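Local structure of beta-mannosidase (Trichoderma harzianum, 4CVU) at residues Q173-P176 with A177-Y181; E491-M494 with L495-Q499; Y534-C537 with S538-G542. The protein probably hydrolyses terminal beta-D-mannose residues from the non-reducing ends of beta-mannosides. All coordinates share one frame; numbering follows the deposited sequence.

Helix 490-501 connects the three contacts, with contact 2 on the helix itself and the other two touching it. Centres of contacts 1 and 2 are about 12 Å apart, and the two meet where Ser178 OG lies 3.4 Å from Ile497 CG2. Contact 3 is centred about 13 Å from contact 2 and packs on the earlier part of the helix, with Asn540 CB 3.3 Å from Glu491 OE1. Contacts 1 and 3 do not touch: about 14 Å separates their nearest atoms. Contact 1 is a surface loop beside attached glycans, whereas contact 3 is buried. The side chain of Asn492 in contact 2 lies about 5 Å from a bound sodium ion.

Contact 1: residues Q173-P176 with A177-Y181; sequences QHWP and ASVVY. With NAG (2-acetamido-2-deoxy-beta-D-glucopyranose), chain J; NAG (2-acetamido-2-deoxy-beta-D-glucopyranose), chain L.
The carbonyl O of Pro176 accepts Val179 N at 3.0 Å with an N-H...O angle of 138°, and more weakly Val180 N, closing a tight turn in which Ala177 to Val179 have helical backbone angles without a regular helix. The Val179 donor sits 55° out of the carbonyl plane, so the bond is not directed at a lone pair. Val180 N has a second weak bond, to Ala177 O.

The turn brings two valines against Trp175. Val180 CG1, anti to its own carbonyl carbon (chi1 -64°), lies 3.7 Å from Trp175 CB, while Val179 CG1 is 4.1 Å from Trp175 CD1; the side chains cross at about a right angle, and the methyls approach the indole obliquely. Within 173-176, the amide carbon CD of Gln173 lies 3.2 Å above one face of the indole plane, toward its rim. Pro176 and Val179 run side by side, with CD of the proline 4.1 Å from CG2 of the valine. Pro176 also touches Asp502, a ligand of a bound sodium ion.

At the two ends, His174 NE2 comes within 3.6 Å of O5 of one attached sugar (chain J), and Tyr181 OH within 3.5 Å of C1 of another (chain L). NE2 of His174 is hydrogen-bonded to Asn167 O. Replacing His174 by alanine would probably leave that carbonyl without its imidazole mate and open a gap beside the sugar ring.

Within the family's galactose-binding-like region, apolar packing and one shared carbonyl acceptor shape the turn. Its conformation is likely to rely on side-chain packing, including that of Pro176 and Val179 on helix 490-501, as well as on these bent or weak bonds.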
loop_
_atom_site.group_PDB
_atom_site.type_symbol
_atom_site.label_atom_id
_atom_site.label_comp_id
_atom_site.label_asym_id
_atom_site.label_seq_id
_atom_site.Cartn_x
_atom_site.Cartn_y
_atom_site.Cartn_z
ATOM N N GLN A 173 37.835 -21.226 -12.903
ATOM C CA GLN A 173 37.987 -21.521 -11.491
ATOM C C GLN A 173 36.653 -21.752 -10.776
ATOM O O GLN A 173 35.617 -21.139 -11.098
ATOM C CB GLN A 173 38.771 -20.413 -10.778
ATOM C CG GLN A 173 39.215 -20.822 -9.386
ATOM C CD GLN A 173 40.185 -19.845 -8.741
ATOM O OE1 GLN A 173 40.486 -18.800 -9.294
ATOM N NE2 GLN A 173 40.691 -20.205 -7.567
ATOM N N HIS A 174 36.698 -22.671 -9.822
ATOM C CA HIS A 174 35.599 -22.925 -8.915
ATOM C C HIS A 174 36.121 -22.983 -7.496
ATOM O O HIS A 174 37.289 -23.304 -7.271
ATOM C CB HIS A 174 34.880 -24.221 -9.294
ATOM C CG HIS A 174 34.239 -24.150 -10.640
ATOM N ND1 HIS A 174 34.874 -24.565 -11.789
ATOM C CD2 HIS A 174 33.049 -23.634 -11.029
ATOM C CE1 HIS A 174 34.083 -24.353 -12.825
ATOM N NE2 HIS A 174 32.976 -23.772 -12.394
ATOM N N TRP A 175 35.241 -22.655 -6.554
ATOM C CA TRP A 175 35.599 -22.566 -5.159
ATOM C C TRP A 175 34.620 -23.429 -4.378
ATOM O O TRP A 175 33.520 -23.750 -4.886
ATOM C CB TRP A 175 35.465 -21.105 -4.675
ATOM C CG TRP A 175 36.441 -20.149 -5.240
ATOM C CD1 TRP A 175 37.591 -19.718 -4.646
ATOM C CD2 TRP A 175 36.357 -19.469 -6.493
ATOM N NE1 TRP A 175 38.234 -18.822 -5.456
ATOM C CE2 TRP A 175 37.496 -18.643 -6.594
ATOM C CE3 TRP A 175 35.436 -19.479 -7.549
ATOM C CZ2 TRP A 175 37.742 -17.843 -7.706
ATOM C CZ3 TRP A 175 35.683 -18.684 -8.661
ATOM C CH2 TRP A 175 36.827 -17.875 -8.731
ATOM N N PRO A 176 34.988 -23.776 -3.137
ATOM C CA PRO A 176 34.056 -24.471 -2.247
ATOM C C PRO A 176 32.774 -23.674 -2.046
ATOM O O PRO A 176 32.791 -22.447 -2.111
ATOM C CB PRO A 176 34.827 -24.599 -0.927
ATOM C CG PRO A 176 36.248 -24.464 -1.316
ATOM C CD PRO A 176 36.300 -23.582 -2.514
ATOM N N ALA A 177 31.682 -24.396 -1.818
ATOM C CA ALA A 177 30.370 -23.819 -1.675
ATOM C C ALA A 177 30.325 -22.752 -0.567
ATOM O O ALA A 177 29.704 -21.718 -0.737
ATOM C CB ALA A 177 29.360 -24.932 -1.392
ATOM N N SER A 178 31.020 -22.995 0.543
ATOM C CA SER A 178 31.026 -22.058 1.655
ATOM C C SER A 178 31.696 -20.717 1.304
ATOM O O SER A 178 31.369 -19.688 1.888
ATOM C CB SER A 178 31.665 -22.690 2.909
ATOM O OG SER A 178 33.026 -22.986 2.710
ATOM N N VAL A 179 32.613 -20.742 0.336
ATOM C CA VAL A 179 33.337 -19.555 -0.106
ATOM C C VAL A 179 32.482 -18.692 -1.060
ATOM O O VAL A 179 32.571 -17.472 -1.015
ATOM C CB VAL A 179 34.680 -19.935 -0.756
ATOM C CG1 VAL A 179 35.377 -18.733 -1.365
ATOM C CG2 VAL A 179 35.619 -20.587 0.271
ATOM N N VAL A 180 31.667 -19.315 -1.899
ATOM C CA VAL A 180 30.838 -18.583 -2.890
ATOM C C VAL A 180 29.332 -18.666 -2.573
ATOM O O VAL A 180 28.480 -18.446 -3.423
ATOM C CB VAL A 180 31.119 -19.097 -4.326
ATOM C CG1 VAL A 180 32.558 -18.795 -4.712
ATOM C CG2 VAL A 180 30.833 -20.587 -4.461
ATOM N N TYR A 181 29.018 -19.013 -1.338
ATOM C CA TYR A 181 27.650 -19.080 -0.855
ATOM C C TYR A 181 26.919 -17.792 -1.176
ATOM O O TYR A 181 27.394 -16.718 -0.811
ATOM C CB TYR A 181 27.677 -19.285 0.650
ATOM C CG TYR A 181 26.315 -19.374 1.288
ATOM C CD1 TYR A 181 25.463 -20.417 1.013
ATOM C CD2 TYR A 181 25.901 -18.413 2.199
ATOM C CE1 TYR A 181 24.208 -20.508 1.614
ATOM C CE2 TYR A 181 24.653 -18.481 2.785
ATOM C CZ TYR A 181 23.825 -19.531 2.490
ATOM O OH TYR A 181 22.609 -19.571 3.122
HETATM C C1 NAG J . 28.953 -23.578 -11.194
HETATM C C2 NAG J . 27.675 -24.133 -10.590
HETATM C C3 NAG J . 27.810 -25.524 -9.997
HETATM C C4 NAG J . 28.550 -26.493 -10.924
HETATM C C5 NAG J . 29.775 -25.836 -11.552
HETATM C C6 NAG J . 30.415 -26.756 -12.603
HETATM C C7 NAG J . 26.067 -22.560 -9.704
HETATM C C8 NAG J . 25.710 -21.710 -8.522
HETATM N N2 NAG J . 27.196 -23.249 -9.552
HETATM O O3 NAG J . 26.492 -25.978 -9.764
HETATM O O4 NAG J . 28.989 -27.579 -10.136
HETATM O O5 NAG J . 29.452 -24.558 -12.113
HETATM O O6 NAG J . 30.421 -26.165 -13.893
HETATM O O7 NAG J . 25.345 -22.573 -10.720
HETATM C C1 NAG L . 19.693 -20.435 4.870
HETATM C C2 NAG L . 20.389 -21.100 6.024
HETATM C C3 NAG L . 21.305 -22.192 5.495
HETATM C C4 NAG L . 20.472 -23.136 4.626
HETATM C C5 NAG L . 19.723 -22.347 3.548
HETATM C C6 NAG L . 18.838 -23.218 2.664
HETATM C C7 NAG L . 21.197 -20.046 8.099
HETATM C C8 NAG L . 21.984 -18.911 8.717
HETATM N N2 NAG L . 21.110 -20.082 6.768
HETATM O O3 NAG L . 21.911 -22.844 6.613
HETATM O O4 NAG L . 21.276 -24.124 3.995
HETATM O O5 NAG L . 18.899 -21.389 4.180
HETATM O O6 NAG L . 17.929 -23.908 3.486
HETATM O O7 NAG L . 20.669 -20.861 8.844
#

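Contact 2: residues E491-M494 with L495-Q499; sequences ENLM and LPIAQ
Met494 reaches over the end of Ile497, with SD 3.8 Å from CD1 of the isoleucine. Its chain is bent at chi2 and chi3 (-43° and -53°), which also brings CE to 4.0 Å from Ile497 CD1. Leu493 lies alongside Ile497, pointing the same way, and its CD1 is 4.0 Å from Ile497 CD1. Glu491 and Leu495 also run side by side: CG of the glutamate meets Leu495 CD1 at 3.8 Å. Beyond this contact, Glu491 OE2 is hydrogen-bonded to Tyr513 OH, and Leu495 packs on helix 506-528.

Residues 491-499 belong to helix 490-501, which has a wider pi-type turn at 491-494 and a kink at Pro496. The proline ring nitrogen has no hydrogen for the preceding turn; its CD instead lies 3.3 Å from Leu493 O and 3.5 Å from Glu491 O. The latter carbonyl is hydrogen-bonded to Tyr559 OH. Regular helical bonding is evident beyond the proline: Ile497 N donates to Leu493 O at 3.1 Å, in the carbonyl plane, and Ala498 N donates to Met494 O at 2.9 Å, with the donor tilted 26° from the carbonyl plane of Met494.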
loop_
_atom_site.group_PDB
_atom_site.type_symbol
_atom_site.label_atom_id
_atom_site.label_comp_id
_atom_site.label_asym_id
_atom_site.label_seq_id
_atom_site.Cartn_x
_atom_site.Cartn_y
_atom_site.Cartn_z
ATOM N N GLU A 491 40.808 -11.394 5.194
ATOM C CA GLU A 491 41.712 -12.071 6.110
ATOM C C GLU A 491 41.072 -12.473 7.446
ATOM O O GLU A 491 41.564 -13.373 8.161
ATOM C CB GLU A 491 42.914 -11.170 6.382
ATOM C CG GLU A 491 43.970 -11.127 5.240
ATOM C CD GLU A 491 45.170 -10.231 5.566
ATOM O OE1 GLU A 491 45.655 -10.307 6.709
ATOM O OE2 GLU A 491 45.637 -9.458 4.695
ATOM N N ASN A 492 40.018 -11.756 7.828
ATOM C CA ASN A 492 39.330 -12.050 9.086
ATOM C C ASN A 492 38.176 -13.052 8.946
ATOM O O ASN A 492 37.704 -13.588 9.965
ATOM C CB ASN A 492 38.862 -10.762 9.746
ATOM C CG ASN A 492 37.711 -10.108 9.016
ATOM O OD1 ASN A 492 37.706 -9.998 7.805
ATOM N ND2 ASN A 492 36.726 -9.633 9.779
ATOM N N LEU A 493 37.721 -13.298 7.710
ATOM C CA LEU A 493 36.543 -14.153 7.470
ATOM C C LEU A 493 36.707 -15.142 6.289
ATOM O O LEU A 493 36.796 -16.351 6.487
ATOM C CB LEU A 493 35.295 -13.282 7.264
ATOM C CG LEU A 493 33.948 -14.006 7.121
ATOM C CD1 LEU A 493 33.630 -14.779 8.386
ATOM C CD2 LEU A 493 32.830 -13.038 6.810
ATOM N N MET A 494 36.742 -14.637 5.065
ATOM C CA MET A 494 36.675 -15.515 3.901
ATOM C C MET A 494 37.906 -16.372 3.660
ATOM O O MET A 494 37.772 -17.521 3.237
ATOM C CB MET A 494 36.352 -14.725 2.642
ATOM C CG MET A 494 34.965 -14.129 2.658
ATOM S SD MET A 494 33.707 -15.258 3.272
ATOM C CE MET A 494 34.050 -16.662 2.194
ATOM N N LEU A 495 39.090 -15.837 3.930
ATOM C CA LEU A 495 40.296 -16.639 3.831
ATOM C C LEU A 495 40.330 -17.819 4.819
ATOM O O LEU A 495 40.606 -18.946 4.425
ATOM C CB LEU A 495 41.575 -15.767 3.888
ATOM C CG LEU A 495 41.844 -14.935 2.606
ATOM C CD1 LEU A 495 42.966 -13.910 2.786
ATOM C CD2 LEU A 495 42.150 -15.788 1.402
ATOM N N PRO A 496 40.017 -17.577 6.103
ATOM C CA PRO A 496 39.969 -18.758 6.997
ATOM C C PRO A 496 38.827 -19.744 6.669
ATOM O O PRO A 496 38.992 -20.933 6.867
ATOM C CB PRO A 496 39.816 -18.158 8.391
ATOM C CG PRO A 496 40.309 -16.737 8.269
ATOM C CD PRO A 496 40.076 -16.298 6.845
ATOM N N ILE A 497 37.718 -19.258 6.111
ATOM C CA ILE A 497 36.667 -20.158 5.606
ATOM C C ILE A 497 37.255 -21.032 4.465
ATOM O O ILE A 497 37.062 -22.239 4.438
ATOM C CB ILE A 497 35.396 -19.396 5.126
ATOM C CG1 ILE A 497 34.595 -18.900 6.316
ATOM C CG2 ILE A 497 34.521 -20.306 4.269
ATOM C CD1 ILE A 497 33.481 -17.948 5.939
ATOM N N ALA A 498 37.990 -20.408 3.571
ATOM C CA ALA A 498 38.639 -21.130 2.505
ATOM C C ALA A 498 39.694 -22.130 3.023
ATOM O O ALA A 498 39.743 -23.244 2.530
ATOM C CB ALA A 498 39.214 -20.199 1.496
ATOM N N GLN A 499 40.490 -21.758 4.010
ATOM C CA GLN A 499 41.413 -22.706 4.601
ATOM C C GLN A 499 40.703 -23.901 5.210
ATOM O O GLN A 499 41.099 -25.032 4.971
ATOM C CB GLN A 499 42.339 -22.041 5.619
ATOM C CG GLN A 499 42.931 -23.006 6.660
ATOM C CD GLN A 499 44.421 -22.846 6.818
ATOM O OE1 GLN A 499 45.182 -23.418 6.058
ATOM N NE2 GLN A 499 44.848 -22.043 7.802
#

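Contact 3: residues Y534-C537 with S538-G542; sequences YSPC and SANNG
The loop leaving strand 534-535 is bridged by Asn540, which reaches back to Ser535 while heading an Asx turn with Gly542. The strand belongs to the mixed sheet of the family's barrel-type catalytic domain, and Ser535 pairs through its backbone with Trp484 of the parallel strand 481-485 and with Gly486 just after it.

The two ends of the Asn540 amide have different tasks. ND2 donates to Ser535 OG at 2.7 Å with an N-H...O angle of 155°, and the hydroxyl oxygen lies in the amide plane. It also makes a weak bond to Cys537 SG at 3.6 Å. With the CB bond of Asn540 directed at 534-537, a first torsion that sets CG between the backbone N and the carbonyl carbon (chi1 59°) carries ND2 to Ser535 OG, and CB of Asn540 is 4.0 Å from Cys537 SG. At the other end, OD1 accepts Gly542 N at 3.0 Å, in the carbonyl plane and on a lone pair. Gly542 has a positive phi of 89°, and at its backbone angles a side chain would be jammed against the preceding carbonyl oxygen.

Ser538 turns its hydroxyl outside this group, where OG is hydrogen-bonded to Glu489 N. Cys537 packs on Tyr513 and Phe490.

Because a backbone N-H requires an acceptor at OD1 and ND2 has acceptors of its own, the carboxamide orientation is fixed from both ends. Its polar atoms are thus matched inside a buried loop, and Asn540 couples the strand end to the glycine turn.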
loop_
_atom_site.group_PDB
_atom_site.type_symbol
_atom_site.label_atom_id
_atom_site.label_comp_id
_atom_site.label_asym_id
_atom_site.label_seq_id
_atom_site.Cartn_x
_atom_site.Cartn_y
_atom_site.Cartn_z
ATOM N N TYR A 534 46.992 2.366 2.304
ATOM C CA TYR A 534 46.343 1.205 1.757
ATOM C C TYR A 534 46.359 0.072 2.719
ATOM O O TYR A 534 47.271 -0.072 3.550
ATOM C CB TYR A 534 47.029 0.739 0.454
ATOM C CG TYR A 534 46.359 -0.445 -0.236
ATOM C CD1 TYR A 534 45.167 -0.283 -0.934
ATOM C CD2 TYR A 534 46.934 -1.713 -0.206
ATOM C CE1 TYR A 534 44.544 -1.350 -1.557
ATOM C CE2 TYR A 534 46.332 -2.797 -0.846
ATOM C CZ TYR A 534 45.130 -2.609 -1.518
ATOM O OH TYR A 534 44.505 -3.662 -2.141
ATOM N N SER A 535 45.330 -0.752 2.599
ATOM C CA SER A 535 45.305 -2.021 3.256
ATOM C C SER A 535 44.651 -2.997 2.288
ATOM O O SER A 535 43.678 -2.630 1.599
ATOM C CB SER A 535 44.505 -1.914 4.566
ATOM O OG SER A 535 44.337 -3.187 5.160
ATOM N N PRO A 536 45.177 -4.226 2.226
ATOM C CA PRO A 536 44.633 -5.180 1.280
ATOM C C PRO A 536 43.197 -5.651 1.620
ATOM O O PRO A 536 42.522 -6.188 0.751
ATOM C CB PRO A 536 45.622 -6.337 1.321
ATOM C CG PRO A 536 46.331 -6.204 2.622
ATOM C CD PRO A 536 46.303 -4.771 3.003
ATOM N N CYS A 537 42.748 -5.459 2.872
ATOM C CA CYS A 537 41.329 -5.687 3.212
ATOM C C CYS A 537 40.913 -4.916 4.442
ATOM O O CYS A 537 41.751 -4.383 5.187
ATOM C CB CYS A 537 41.018 -7.164 3.394
ATOM S SG CYS A 537 42.037 -7.925 4.675
ATOM N N SER A 538 39.602 -4.875 4.638
ATOM C CA SER A 538 38.955 -4.021 5.634
ATOM C C SER A 538 39.325 -4.336 7.062
ATOM O O SER A 538 39.170 -3.478 7.918
ATOM C CB SER A 538 37.449 -4.162 5.527
ATOM O OG SER A 538 37.070 -5.497 5.836
ATOM N N ALA A 539 39.746 -5.567 7.332
ATOM C CA ALA A 539 40.139 -5.976 8.664
ATOM C C ALA A 539 41.266 -6.975 8.613
ATOM O O ALA A 539 41.132 -8.037 7.995
ATOM C CB ALA A 539 38.939 -6.600 9.409
ATOM N N ASN A 540 42.363 -6.654 9.277
ATOM C CA ASN A 540 43.511 -7.530 9.318
ATOM C C ASN A 540 44.449 -7.181 10.487
ATOM O O ASN A 540 44.258 -6.206 11.189
ATOM C CB ASN A 540 44.274 -7.551 7.945
ATOM C CG ASN A 540 44.768 -6.193 7.526
ATOM O OD1 ASN A 540 45.715 -5.683 8.107
ATOM N ND2 ASN A 540 44.090 -5.562 6.522
ATOM N N ASN A 541 45.460 -8.014 10.693
ATOM C CA ASN A 541 46.400 -7.843 11.798
ATOM C C ASN A 541 47.606 -6.951 11.497
ATOM O O ASN A 541 48.577 -6.917 12.274
ATOM C CB ASN A 541 46.872 -9.219 12.278
ATOM C CG ASN A 541 45.772 -9.980 12.976
ATOM O OD1 ASN A 541 45.013 -9.410 13.740
ATOM N ND2 ASN A 541 45.664 -11.253 12.699
ATOM N N GLY A 542 47.522 -6.199 10.401
ATOM C CA GLY A 542 48.566 -5.273 10.029
ATOM C C GLY A 542 49.645 -5.890 9.171
ATOM O O GLY A 542 49.582 -7.092 8.831
#